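Local atomic coordinates of peroxiredoxin (Clostridioides difficile, PDB entry 6TSB), a protein that joins a probable thiol peroxidase to a chitinase in the spore coat, this chain being the family 18 glycoside hydrolase domain that cleaves chitin. Residues Val93-Gly98 with Asp132-Asp137; Gly104-Ala109 with Thr149-Asp154; Leu204-Phe209 with Ile254-Pro259; Gln294-Val299 with Met306-Ala311. All blocks are in the same frame, centred on the assembly; numbering follows the deposited sequence.

Contact 1 of 4, residues Val93-Gly98 with Asp132-Asp137; sequences VIVAIG and DGIDID
The carboxylate oxygen OD2 of Asp132 takes the backbone N-H of Val93 at 2.7 Å, nearly straight (168°), on its anti side and a little out of the carboxylate plane. With CG beside its own backbone N (chi1 -65°), Asp132 can at the same time give that N to Val93 O at 2.9 Å, so two bonds hold the foot of the strand pair. Lys85 adds a long, weak ion pair to the same OD2.

Above this the strands run parallel. Val95 O receives Asp135 N at 2.7 Å, Ile97 N reaches Asp135 O, and Asp137 N reaches Ile97 O, while Val95 N to Gly133 O is weak. One face of the sheet is hydrocarbon: Ile97 CD1 lies 3.7 Å from Ile134 CG1 and touches the CD1 tip of Ile136. Branched side chains suit this face, which helix 112-128 covers through Phe118 and Val122.

On the other face Asp135, with CG anti to its backbone N (chi1 -178°), brings OD2 to 3.8 Å from the Ala96 CB, a methyl small enough to sit beside a carboxylate. That buried group is satisfied by Ser176 and Tyr41. Gly98 suits the strand end because a CB would run into Asp137 O and, at its positive phi, into the preceding carbonyl oxygen too. Asp132, Asp135 and Asp137 supply the three aspartates of the DxxDxDxE signature of family 18 chitinases, whose catalytic glutamate would stand two residues beyond Asp137, at the carboxyl end of strand 133-137 of the (beta/alpha)8 barrel.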
loop_
_atom_site.group_PDB
_atom_site.type_symbol
_atom_site.label_atom_id
_atom_site.label_comp_id
_atom_site.label_asym_id
_atom_site.label_seq_id
_atom_site.Cartn_x
_atom_site.Cartn_y
_atom_site.Cartn_z
ATOM N N VAL A 93 31.221 17.862 -8.101
ATOM C CA VAL A 93 30.552 18.132 -9.391
ATOM C C VAL A 93 31.315 17.392 -10.494
ATOM O O VAL A 93 32.501 17.681 -10.752
ATOM C CB VAL A 93 30.406 19.642 -9.648
ATOM C CG1 VAL A 93 29.561 19.872 -10.891
ATOM C CG2 VAL A 93 29.809 20.368 -8.440
ATOM N N ILE A 94 30.599 16.503 -11.156
ATOM C CA ILE A 94 31.142 15.563 -12.157
ATOM C C ILE A 94 30.429 15.892 -13.451
ATOM O O ILE A 94 29.229 16.208 -13.369
ATOM C CB ILE A 94 30.873 14.106 -11.726
ATOM C CG1 ILE A 94 31.299 13.839 -10.283
ATOM C CG2 ILE A 94 31.509 13.109 -12.694
ATOM C CD1 ILE A 94 32.727 14.175 -10.007
ATOM N N VAL A 95 31.128 15.747 -14.579
ATOM C CA VAL A 95 30.508 15.759 -15.927
ATOM C C VAL A 95 30.563 14.344 -16.498
ATOM O O VAL A 95 31.638 13.697 -16.534
ATOM C CB VAL A 95 31.162 16.787 -16.868
ATOM C CG1 VAL A 95 30.657 16.640 -18.295
ATOM C CG2 VAL A 95 30.929 18.212 -16.379
ATOM N N ALA A 96 29.410 13.923 -16.966
ATOM C CA ALA A 96 29.207 12.694 -17.729
ATOM C C ALA A 96 29.336 13.037 -19.210
ATOM O O ALA A 96 28.691 14.016 -19.670
ATOM C CB ALA A 96 27.865 12.101 -17.409
ATOM N N ILE A 97 30.155 12.252 -19.903
ATOM C CA ILE A 97 30.358 12.347 -21.366
ATOM C C ILE A 97 29.617 11.166 -21.956
ATOM O O ILE A 97 29.941 10.036 -21.567
ATOM C CB ILE A 97 31.851 12.306 -21.685
ATOM C CG1 ILE A 97 32.632 13.433 -21.006
ATOM C CG2 ILE A 97 32.073 12.305 -23.188
ATOM C CD1 ILE A 97 34.145 13.263 -21.099
ATOM N N GLY A 98 28.629 11.407 -22.803
ATOM C CA GLY A 98 28.049 10.344 -23.634
ATOM C C GLY A 98 26.567 10.197 -23.395
ATOM O O GLY A 98 25.853 11.210 -23.526
ATOM N N ASP A 132 35.322 18.315 -10.239
ATOM C CA ASP A 132 35.879 17.327 -9.279
ATOM C C ASP A 132 36.226 16.029 -10.036
ATOM O O ASP A 132 37.038 15.227 -9.538
ATOM C CB ASP A 132 34.871 17.140 -8.154
ATOM C CG ASP A 132 34.676 18.399 -7.326
ATOM O OD1 ASP A 132 35.645 18.779 -6.624
ATOM O OD2 ASP A 132 33.554 18.980 -7.387
ATOM N N GLY A 133 35.614 15.834 -11.205
ATOM C CA GLY A 133 36.111 14.862 -12.182
ATOM C C GLY A 133 35.079 14.537 -13.230
ATOM O O GLY A 133 34.267 15.397 -13.557
ATOM N N ILE A 134 35.103 13.306 -13.718
ATOM C CA ILE A 134 34.436 12.951 -14.996
ATOM C C ILE A 134 33.803 11.568 -14.871
ATOM O O ILE A 134 34.313 10.715 -14.095
ATOM C CB ILE A 134 35.448 13.084 -16.172
ATOM C CG1 ILE A 134 34.726 13.381 -17.486
ATOM C CG2 ILE A 134 36.397 11.896 -16.306
ATOM C CD1 ILE A 134 34.468 14.857 -17.688
ATOM N N ASP A 135 32.732 11.366 -15.623
ATOM C CA ASP A 135 32.004 10.088 -15.699
ATOM C C ASP A 135 31.964 9.717 -17.173
ATOM O O ASP A 135 31.670 10.628 -17.973
ATOM C CB ASP A 135 30.610 10.239 -15.086
ATOM C CG ASP A 135 29.822 8.935 -15.082
ATOM O OD1 ASP A 135 30.379 7.939 -14.614
ATOM O OD2 ASP A 135 28.659 8.932 -15.536
ATOM N N ILE A 136 32.225 8.459 -17.534
ATOM C CA ILE A 136 32.230 8.061 -18.973
ATOM C C ILE A 136 31.014 7.211 -19.260
ATOM O O ILE A 136 30.840 6.223 -18.571
ATOM C CB ILE A 136 33.544 7.359 -19.315
ATOM C CG1 ILE A 136 34.735 8.250 -18.950
ATOM C CG2 ILE A 136 33.553 6.936 -20.775
ATOM C CD1 ILE A 136 34.817 9.514 -19.760
ATOM N N ASP A 137 30.153 7.629 -20.186
ATOM C CA ASP A 137 28.874 6.938 -20.482
ATOM C C ASP A 137 28.890 6.441 -21.921
ATOM O O ASP A 137 28.029 6.829 -22.707
ATOM C CB ASP A 137 27.620 7.775 -20.250
ATOM C CG ASP A 137 27.373 8.141 -18.799
ATOM O OD1 ASP A 137 28.370 8.335 -18.080
ATOM O OD2 ASP A 137 26.168 8.253 -18.408
#

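Contact 2 of 4, residues Gly104-Ala109 with Thr149-Asp154; sequences GFSDAA and TSRPQD
Ser106 turns OG anti to its backbone N (chi1 -174°), out toward Asp154, and Arg151 runs extended from CG to NE so that its guanidinium passes that hydroxyl and ends at Asp107. Ser106 OG gives its proton to the syn lone pair of Asp154 OD1 at 2.7 Å; from Arg151 NH1 it accepts only a weak, bent bond. A small hydroxyl that can both give and take suits this place.

Asp107 OD1 is gripped end-on by both terminal nitrogens of Arg151, NH1 at 2.8 Å and NH2 at 3.1 Å. It lies almost in the guanidinium plane, although the two flat groups are turned 32° apart. The methyl CG2 of Thr149 covers one guanidinium face near its rim. Three waters add bonds: one joins Ser106 N to Thr149 O, a second joins Ser106 O to Asp154 OD1, and a third gives a proton to Asp107 OD1.

Asp154 OD2 also takes Arg151 N, at 2.9 Å and from above the carboxylate plane, closing the turn Arg151-Asp154, and it receives Gly142 N as well. The contact thus fastens the short helix 105-109, which follows strand 92-98, to the loop between strand 133-137 and helix 154-169, while Phe105 stacks on Trp138 of that loop.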
loop_
_atom_site.group_PDB
_atom_site.type_symbol
_atom_site.label_atom_id
_atom_site.label_comp_id
_atom_site.label_asym_id
_atom_site.label_seq_id
_atom_site.Cartn_x
_atom_site.Cartn_y
_atom_site.Cartn_z
ATOM N N GLY A 104 31.032 8.518 -30.957
ATOM C CA GLY A 104 32.411 9.023 -30.926
ATOM C C GLY A 104 33.365 8.151 -30.143
ATOM O O GLY A 104 34.597 8.354 -30.280
ATOM N N PHE A 105 32.893 7.267 -29.265
ATOM C CA PHE A 105 33.838 6.654 -28.278
ATOM C C PHE A 105 34.737 5.599 -28.941
ATOM O O PHE A 105 35.931 5.468 -28.514
ATOM C CB PHE A 105 33.112 6.012 -27.098
ATOM C CG PHE A 105 32.749 6.950 -25.979
ATOM C CD1 PHE A 105 33.724 7.448 -25.143
ATOM C CD2 PHE A 105 31.429 7.293 -25.734
ATOM C CE1 PHE A 105 33.389 8.298 -24.105
ATOM C CE2 PHE A 105 31.098 8.131 -24.682
ATOM C CZ PHE A 105 32.082 8.623 -23.868
ATOM N N SER A 106 34.169 4.794 -29.853
ATOM C CA SER A 106 34.885 3.688 -30.551
ATOM C C SER A 106 36.076 4.281 -31.325
ATOM O O SER A 106 37.188 3.719 -31.221
ATOM C CB SER A 106 33.956 2.895 -31.456
ATOM O OG SER A 106 34.638 1.773 -31.994
ATOM N N ASP A 107 35.854 5.411 -32.021
ATOM C CA ASP A 107 36.916 6.200 -32.712
ATOM C C ASP A 107 37.910 6.727 -31.668
ATOM O O ASP A 107 39.109 6.568 -31.888
ATOM C CB ASP A 107 36.345 7.348 -33.559
ATOM C CG ASP A 107 35.720 6.890 -34.858
ATOM O OD1 ASP A 107 35.667 5.667 -35.057
ATOM O OD2 ASP A 107 35.246 7.757 -35.644
ATOM N N ALA A 108 37.441 7.316 -30.571
ATOM C CA ALA A 108 38.312 7.942 -29.551
ATOM C C ALA A 108 39.200 6.885 -28.910
ATOM O O ALA A 108 40.316 7.208 -28.463
ATOM C CB ALA A 108 37.452 8.610 -28.516
ATOM N N ALA A 109 38.705 5.655 -28.814
ATOM C CA ALA A 109 39.420 4.600 -28.064
ATOM C C ALA A 109 40.437 3.901 -28.969
ATOM O O ALA A 109 41.289 3.181 -28.394
ATOM C CB ALA A 109 38.438 3.613 -27.472
ATOM N N THR A 149 28.702 3.525 -33.748
ATOM C CA THR A 149 29.842 2.701 -34.196
ATOM C C THR A 149 30.307 1.772 -33.058
ATOM O O THR A 149 30.462 2.255 -31.905
ATOM C CB THR A 149 30.969 3.625 -34.677
ATOM O OG1 THR A 149 30.471 4.342 -35.804
ATOM C CG2 THR A 149 32.231 2.881 -35.042
ATOM N N SER A 150 30.570 0.505 -33.388
ATOM C CA SER A 150 31.288 -0.447 -32.512
ATOM C C SER A 150 32.315 -1.205 -33.329
ATOM O O SER A 150 32.116 -1.318 -34.541
ATOM C CB SER A 150 30.351 -1.415 -31.833
ATOM O OG SER A 150 29.514 -2.079 -32.776
ATOM N N ARG A 151 33.304 -1.748 -32.626
ATOM C CA ARG A 151 34.383 -2.616 -33.146
ATOM C C ARG A 151 34.697 -3.676 -32.093
ATOM O O ARG A 151 34.708 -3.382 -30.899
ATOM C CB ARG A 151 35.660 -1.808 -33.428
ATOM C CG ARG A 151 35.463 -0.581 -34.310
ATOM C CD ARG A 151 36.759 0.161 -34.628
ATOM N NE ARG A 151 36.597 1.088 -35.752
ATOM C CZ ARG A 151 36.261 2.371 -35.649
ATOM N NH1 ARG A 151 36.049 2.915 -34.463
ATOM N NH2 ARG A 151 36.110 3.102 -36.739
ATOM N N PRO A 152 35.024 -4.915 -32.517
ATOM C CA PRO A 152 35.468 -5.977 -31.601
ATOM C C PRO A 152 36.492 -5.547 -30.531
ATOM O O PRO A 152 36.377 -5.960 -29.392
ATOM C CB PRO A 152 36.136 -6.980 -32.561
ATOM C CG PRO A 152 35.398 -6.810 -33.880
ATOM C CD PRO A 152 34.980 -5.354 -33.924
ATOM N N GLN A 153 37.434 -4.678 -30.905
ATOM C CA GLN A 153 38.544 -4.187 -30.043
ATOM C C GLN A 153 38.044 -3.155 -29.007
ATOM O O GLN A 153 38.839 -2.819 -28.092
ATOM C CB GLN A 153 39.656 -3.566 -30.904
ATOM C CG GLN A 153 40.020 -4.365 -32.144
ATOM C CD GLN A 153 39.272 -3.891 -33.370
ATOM O OE1 GLN A 153 39.525 -2.804 -33.879
ATOM N NE2 GLN A 153 38.343 -4.696 -33.867
ATOM N N ASP A 154 36.807 -2.652 -29.109
ATOM C CA ASP A 154 36.241 -1.662 -28.153
ATOM C C ASP A 154 36.547 -2.058 -26.704
ATOM O O ASP A 154 36.966 -1.183 -25.920
ATOM C CB ASP A 154 34.750 -1.483 -28.382
ATOM C CG ASP A 154 34.438 -0.607 -29.577
ATOM O OD1 ASP A 154 35.370 0.037 -30.119
ATOM O OD2 ASP A 154 33.268 -0.585 -29.970
HETATM O O HOH W 1 31.262 4.525 -30.797
HETATM O O HOH W 2 37.942 1.241 -30.101
HETATM O O HOH W 3 33.436 5.770 -36.643
#

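Contact 3 of 4, residues Leu204-Phe209 with Ile254-Pro259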
loop_
_atom_site.group_PDB
_atom_site.type_symbol
_atom_site.label_atom_id
_atom_site.label_comp_id
_atom_site.label_asym_id
_atom_site.label_seq_id
_atom_site.Cartn_x
_atom_site.Cartn_y
_atom_site.Cartn_z
ATOM N N LEU A 204 26.381 1.526 -11.728
ATOM C CA LEU A 204 25.563 0.403 -12.217
ATOM C C LEU A 204 24.198 0.957 -12.598
ATOM O O LEU A 204 23.439 1.317 -11.700
ATOM C CB LEU A 204 25.489 -0.697 -11.145
ATOM C CG LEU A 204 24.403 -1.753 -11.361
ATOM C CD1 LEU A 204 24.513 -2.396 -12.723
ATOM C CD2 LEU A 204 24.460 -2.808 -10.269
ATOM N N MET A 205 23.881 0.918 -13.877
ATOM C CA MET A 205 22.576 1.366 -14.428
ATOM C C MET A 205 21.582 0.212 -14.351
ATOM O O MET A 205 21.249 -0.406 -15.379
ATOM C CB MET A 205 22.736 1.894 -15.851
ATOM C CG MET A 205 23.564 3.195 -15.839
ATOM S SD MET A 205 23.687 4.029 -17.433
ATOM C CE MET A 205 24.244 2.671 -18.479
ATOM N N SER A 206 21.131 -0.037 -13.129
ATOM C CA SER A 206 20.285 -1.187 -12.744
ATOM C C SER A 206 18.838 -0.802 -12.991
ATOM O O SER A 206 18.089 -0.772 -12.014
ATOM C CB SER A 206 20.563 -1.574 -11.310
ATOM O OG SER A 206 21.044 -0.477 -10.541
ATOM N N TYR A 207 18.497 -0.462 -14.242
ATOM C CA TYR A 207 17.138 -0.046 -14.678
ATOM C C TYR A 207 17.037 -0.219 -16.186
ATOM O O TYR A 207 17.970 -0.758 -16.781
ATOM C CB TYR A 207 16.802 1.379 -14.232
ATOM C CG TYR A 207 17.878 2.408 -14.456
ATOM C CD1 TYR A 207 18.079 2.991 -15.701
ATOM C CD2 TYR A 207 18.698 2.809 -13.408
ATOM C CE1 TYR A 207 19.064 3.948 -15.897
ATOM C CE2 TYR A 207 19.695 3.747 -13.599
ATOM C CZ TYR A 207 19.884 4.309 -14.846
ATOM O OH TYR A 207 20.889 5.207 -15.011
ATOM N N ASP A 208 15.890 0.125 -16.758
ATOM C CA ASP A 208 15.592 -0.032 -18.205
ATOM C C ASP A 208 15.636 -1.502 -18.637
ATOM O O ASP A 208 15.756 -1.732 -19.849
ATOM C CB ASP A 208 16.546 0.801 -19.062
ATOM C CG ASP A 208 16.162 2.265 -19.154
ATOM O OD1 ASP A 208 14.959 2.567 -19.021
ATOM O OD2 ASP A 208 17.074 3.095 -19.364
ATOM N N PHE A 209 15.471 -2.471 -17.733
ATOM C CA PHE A 209 15.476 -3.914 -18.103
ATOM C C PHE A 209 14.525 -4.154 -19.289
ATOM O O PHE A 209 14.865 -5.026 -20.126
ATOM C CB PHE A 209 15.179 -4.813 -16.891
ATOM C CG PHE A 209 16.146 -4.700 -15.724
ATOM C CD1 PHE A 209 17.395 -4.110 -15.863
ATOM C CD2 PHE A 209 15.800 -5.172 -14.472
ATOM C CE1 PHE A 209 18.270 -4.021 -14.789
ATOM C CE2 PHE A 209 16.668 -5.069 -13.391
ATOM C CZ PHE A 209 17.908 -4.499 -13.552
ATOM N N ILE A 254 30.970 -0.017 -6.435
ATOM C CA ILE A 254 29.670 -0.108 -7.139
ATOM C C ILE A 254 28.681 0.913 -6.571
ATOM O O ILE A 254 28.415 0.849 -5.358
ATOM C CB ILE A 254 29.071 -1.502 -7.067
ATOM C CG1 ILE A 254 30.089 -2.533 -7.558
ATOM C CG2 ILE A 254 27.750 -1.483 -7.846
ATOM C CD1 ILE A 254 29.488 -3.854 -7.961
ATOM N N LEU A 255 28.111 1.753 -7.443
ATOM C CA LEU A 255 27.007 2.681 -7.082
ATOM C C LEU A 255 25.736 2.133 -7.676
ATOM O O LEU A 255 25.727 1.908 -8.911
ATOM C CB LEU A 255 27.268 4.067 -7.655
ATOM C CG LEU A 255 28.452 4.809 -7.056
ATOM C CD1 LEU A 255 28.371 6.287 -7.417
ATOM C CD2 LEU A 255 28.516 4.606 -5.553
ATOM N N LEU A 256 24.722 1.907 -6.838
ATOM C CA LEU A 256 23.462 1.281 -7.301
ATOM C C LEU A 256 22.573 2.394 -7.855
ATOM O O LEU A 256 22.345 3.385 -7.148
ATOM C CB LEU A 256 22.787 0.524 -6.148
ATOM C CG LEU A 256 21.735 -0.501 -6.576
ATOM C CD1 LEU A 256 21.607 -1.614 -5.546
ATOM C CD2 LEU A 256 20.384 0.137 -6.846
ATOM N N GLY A 257 22.106 2.205 -9.079
ATOM C CA GLY A 257 21.316 3.197 -9.822
ATOM C C GLY A 257 19.842 2.917 -9.660
ATOM O O GLY A 257 19.439 1.751 -9.893
ATOM N N ILE A 258 19.079 3.948 -9.280
ATOM C CA ILE A 258 17.594 3.898 -9.144
ATOM C C ILE A 258 16.979 4.836 -10.177
ATOM O O ILE A 258 17.349 6.009 -10.243
ATOM C CB ILE A 258 17.196 4.297 -7.716
ATOM C CG1 ILE A 258 17.980 3.470 -6.691
ATOM C CG2 ILE A 258 15.684 4.199 -7.514
ATOM C CD1 ILE A 258 17.877 3.992 -5.291
ATOM N N PRO A 259 15.973 4.376 -10.950
ATOM C CA PRO A 259 15.229 5.241 -11.864
ATOM C C PRO A 259 14.193 6.090 -11.114
ATOM O O PRO A 259 13.508 5.521 -10.272
ATOM C CB PRO A 259 14.491 4.248 -12.770
ATOM C CG PRO A 259 14.218 3.076 -11.860
ATOM C CD PRO A 259 15.430 3.013 -10.938
HETATM O O HOH W 4 17.426 -0.022 -9.599
#
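Leu204 and Leu256 form a single parallel bridge, their CA atoms 5.4 Å apart and the touching parts only 22° off a common direction. Leu204 N gives its hydrogen to Leu255 O at 2.9 Å. Past this point segment 204-209 leaves strand geometry through two successive inverse gamma turns, centred on Met205 and Ser206, and side chains take over.

Ser206 OG lies 2.8 Å from Gly257 O, with Leu204 O also near. A water donates to Ser206 O and Gly257 O, extending the link where the backbones part. Gly257 suits its position, since a CB there would collide with Leu204 O and press on the Tyr207 ring.

Tyr207 holds its ring between backbone N and carbonyl carbon (chi1 46°), which sets CD2, at the ring edge, 3.7 Å from Gly257 O. Its CB rests 3.9 Å from Pro259 CG, a compact apolar patch. At the strand's start, Leu204 CB meets Ile254 CG2 at 4.1 Å; on that face Leu204 and Leu256 pack under helix 237-246.

Residues 255-259 also pair in parallel with a strand of the second subunit, whose Trp332 packs on Tyr207. This is consistent with a (beta/alpha)8 barrel completed by strand 328-332 of the partner, an exchange between subunits. A bound di(hydroxyethyl)ether lies about 5 Å from the Tyr207 side chain. Met205-Asp208 reads as the MxYD motif of family 18 chitinases; in relatives its tyrosine lines the substrate site at the mouth of the barrel.

Contact 4 of 4, residues Gln294-Val299 with Met306-Ala311; sequences QVPYLV and MSYDDA
Segments 294-299 and 306-311 belong to a beta hairpin, strands 295-300 and 303-307, and strand 286-290 completes its antiparallel sheet. It is consistent with the alpha+beta insertion found in many family 18 chitinases. Leu298 and Met306 are a hydrogen-bonded pair: Leu298 N to Met306 O at 2.9 Å and, longer, Met306 N to Leu298 O at 3.3 Å.

Their side chains lie alongside each other, with Leu298 CG 3.9 Å from Met306 CB. Tyr308 keeps its ring between backbone N and carbonyl carbon (chi1 66°), bringing it up to Leu298 and Pro296. There Leu298 CD2 touches its edge at CE1, 3.7 Å away, and Pro296 lies over one face, off toward the rim. Proline suits the place, an apolar ring with no N-H to satisfy; its CG also meets Asp310 OD1 at 3.5 Å.

Asp310, apt for an N-cap, caps helix 311-323 through OD1 to Ser313 N, while OD2 binds the Tyr287 hydroxyl. One water joins Pro296 O (2.7 Å) to Ser307 OG (2.6 Å), and Ser307 OG also bonds Gln222 N of the second subunit. Apolar packing thus carries most of the contact, with Pro296 O, Ser307 OG and the Asp310 carboxylate each given polar partners.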
loop_
_atom_site.group_PDB
_atom_site.type_symbol
_atom_site.label_atom_id
_atom_site.label_comp_id
_atom_site.label_asym_id
_atom_site.label_seq_id
_atom_site.Cartn_x
_atom_site.Cartn_y
_atom_site.Cartn_z
ATOM N N GLN A 294 -4.117 -1.837 12.912
ATOM C CA GLN A 294 -4.409 -2.867 11.875
ATOM C C GLN A 294 -5.544 -2.424 10.924
ATOM O O GLN A 294 -6.204 -3.303 10.326
ATOM C CB GLN A 294 -4.637 -4.222 12.541
ATOM C CG GLN A 294 -3.325 -4.947 12.802
ATOM C CD GLN A 294 -3.487 -6.401 13.185
ATOM O OE1 GLN A 294 -2.828 -6.878 14.105
ATOM N NE2 GLN A 294 -4.345 -7.129 12.480
ATOM N N VAL A 295 -5.681 -1.119 10.678
ATOM C CA VAL A 295 -6.737 -0.529 9.801
ATOM C C VAL A 295 -6.157 0.547 8.877
ATOM O O VAL A 295 -5.233 1.270 9.259
ATOM C CB VAL A 295 -7.880 0.070 10.637
ATOM C CG1 VAL A 295 -8.668 -1.033 11.315
ATOM C CG2 VAL A 295 -7.400 1.119 11.637
ATOM N N PRO A 296 -6.700 0.705 7.641
ATOM C CA PRO A 296 -6.280 1.785 6.739
ATOM C C PRO A 296 -6.884 3.141 7.109
ATOM O O PRO A 296 -7.848 3.173 7.840
ATOM C CB PRO A 296 -6.824 1.364 5.373
ATOM C CG PRO A 296 -8.050 0.534 5.728
ATOM C CD PRO A 296 -7.680 -0.197 7.003
ATOM N N TYR A 297 -6.291 4.214 6.601
ATOM C CA TYR A 297 -6.813 5.590 6.742
ATOM C C TYR A 297 -6.241 6.453 5.616
ATOM O O TYR A 297 -5.354 5.977 4.891
ATOM C CB TYR A 297 -6.513 6.123 8.146
ATOM C CG TYR A 297 -5.076 6.436 8.499
ATOM C CD1 TYR A 297 -4.132 5.439 8.726
ATOM C CD2 TYR A 297 -4.678 7.754 8.696
ATOM C CE1 TYR A 297 -2.826 5.752 9.097
ATOM C CE2 TYR A 297 -3.382 8.083 9.063
ATOM C CZ TYR A 297 -2.447 7.081 9.271
ATOM O OH TYR A 297 -1.173 7.444 9.638
ATOM N N LEU A 298 -6.751 7.677 5.484
ATOM C CA LEU A 298 -6.317 8.667 4.470
ATOM C C LEU A 298 -5.896 9.972 5.159
ATOM O O LEU A 298 -6.574 10.384 6.140
ATOM C CB LEU A 298 -7.461 8.935 3.489
ATOM C CG LEU A 298 -8.080 7.709 2.826
ATOM C CD1 LEU A 298 -8.932 8.120 1.633
ATOM C CD2 LEU A 298 -7.026 6.702 2.405
ATOM N N VAL A 299 -4.829 10.593 4.640
ATOM C CA VAL A 299 -4.389 11.967 5.017
ATOM C C VAL A 299 -4.535 12.881 3.793
ATOM O O VAL A 299 -4.492 12.375 2.648
ATOM C CB VAL A 299 -2.953 11.991 5.584
ATOM C CG1 VAL A 299 -2.852 11.233 6.904
ATOM C CG2 VAL A 299 -1.929 11.472 4.586
ATOM N N MET A 306 -9.798 10.310 6.678
ATOM C CA MET A 306 -10.801 9.216 6.528
ATOM C C MET A 306 -10.363 7.921 7.238
ATOM O O MET A 306 -9.188 7.529 7.093
ATOM C CB MET A 306 -11.011 8.905 5.045
ATOM C CG MET A 306 -12.218 8.026 4.771
ATOM S SD MET A 306 -13.757 8.819 5.247
ATOM C CE MET A 306 -13.696 10.323 4.269
ATOM N N SER A 307 -11.304 7.259 7.934
ATOM C CA SER A 307 -11.178 5.905 8.536
ATOM C C SER A 307 -12.156 4.940 7.850
ATOM O O SER A 307 -13.364 5.196 7.862
ATOM C CB SER A 307 -11.433 5.957 10.029
ATOM O OG SER A 307 -11.293 4.671 10.636
ATOM N N TYR A 308 -11.666 3.841 7.305
ATOM C CA TYR A 308 -12.511 2.823 6.639
ATOM C C TYR A 308 -11.832 1.469 6.811
ATOM O O TYR A 308 -10.846 1.417 7.561
ATOM C CB TYR A 308 -12.775 3.219 5.183
ATOM C CG TYR A 308 -11.583 3.237 4.260
ATOM C CD1 TYR A 308 -10.621 4.231 4.353
ATOM C CD2 TYR A 308 -11.435 2.287 3.260
ATOM C CE1 TYR A 308 -9.517 4.258 3.508
ATOM C CE2 TYR A 308 -10.352 2.309 2.393
ATOM C CZ TYR A 308 -9.386 3.298 2.519
ATOM O OH TYR A 308 -8.304 3.326 1.689
ATOM N N ASP A 309 -12.397 0.433 6.190
ATOM C CA ASP A 309 -11.832 -0.930 6.041
ATOM C C ASP A 309 -11.629 -1.246 4.537
ATOM O O ASP A 309 -12.554 -1.012 3.694
ATOM C CB ASP A 309 -12.735 -1.956 6.741
ATOM C CG ASP A 309 -12.613 -1.948 8.262
ATOM O OD1 ASP A 309 -12.995 -0.926 8.902
ATOM O OD2 ASP A 309 -12.098 -2.951 8.800
ATOM N N ASP A 310 -10.453 -1.771 4.193
ATOM C CA ASP A 310 -10.114 -2.219 2.811
ATOM C C ASP A 310 -9.883 -3.725 2.882
ATOM O O ASP A 310 -10.305 -4.329 3.891
ATOM C CB ASP A 310 -8.930 -1.434 2.241
ATOM C CG ASP A 310 -7.606 -1.716 2.932
ATOM O OD1 ASP A 310 -7.603 -2.463 3.954
ATOM O OD2 ASP A 310 -6.581 -1.181 2.448
ATOM N N ALA A 311 -9.239 -4.297 1.875
ATOM C CA ALA A 311 -9.136 -5.764 1.702
ATOM C C ALA A 311 -8.236 -6.385 2.792
ATOM O O ALA A 311 -8.462 -7.570 3.199
ATOM C CB ALA A 311 -8.603 -6.038 0.329
HETATM O O HOH W 5 -9.075 3.494 10.189
#

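How the contacts relate
Contacts 1, 3 and 4 are buried, whereas contact 2 is only partly so and is held by a salt bridge and waters. Contacts 1 and 3 join parallel strands of one barrel sheet, their centres about 16 Å apart; the first is a ladder of several backbone bonds, the second a single bridge continued by side chains. Contact 2 touches contact 1, because Phe105 packs against Ile97, Gly98, Ile136 and Asp137, and its segments lie in the connections that follow those two strands in the chain. Contact 4, antiparallel, stands apart, about 47 Å from contact 1 between centres. Both it and contact 3 meet the second subunit, where Pro259 of one chain packs on Asp309 of the other.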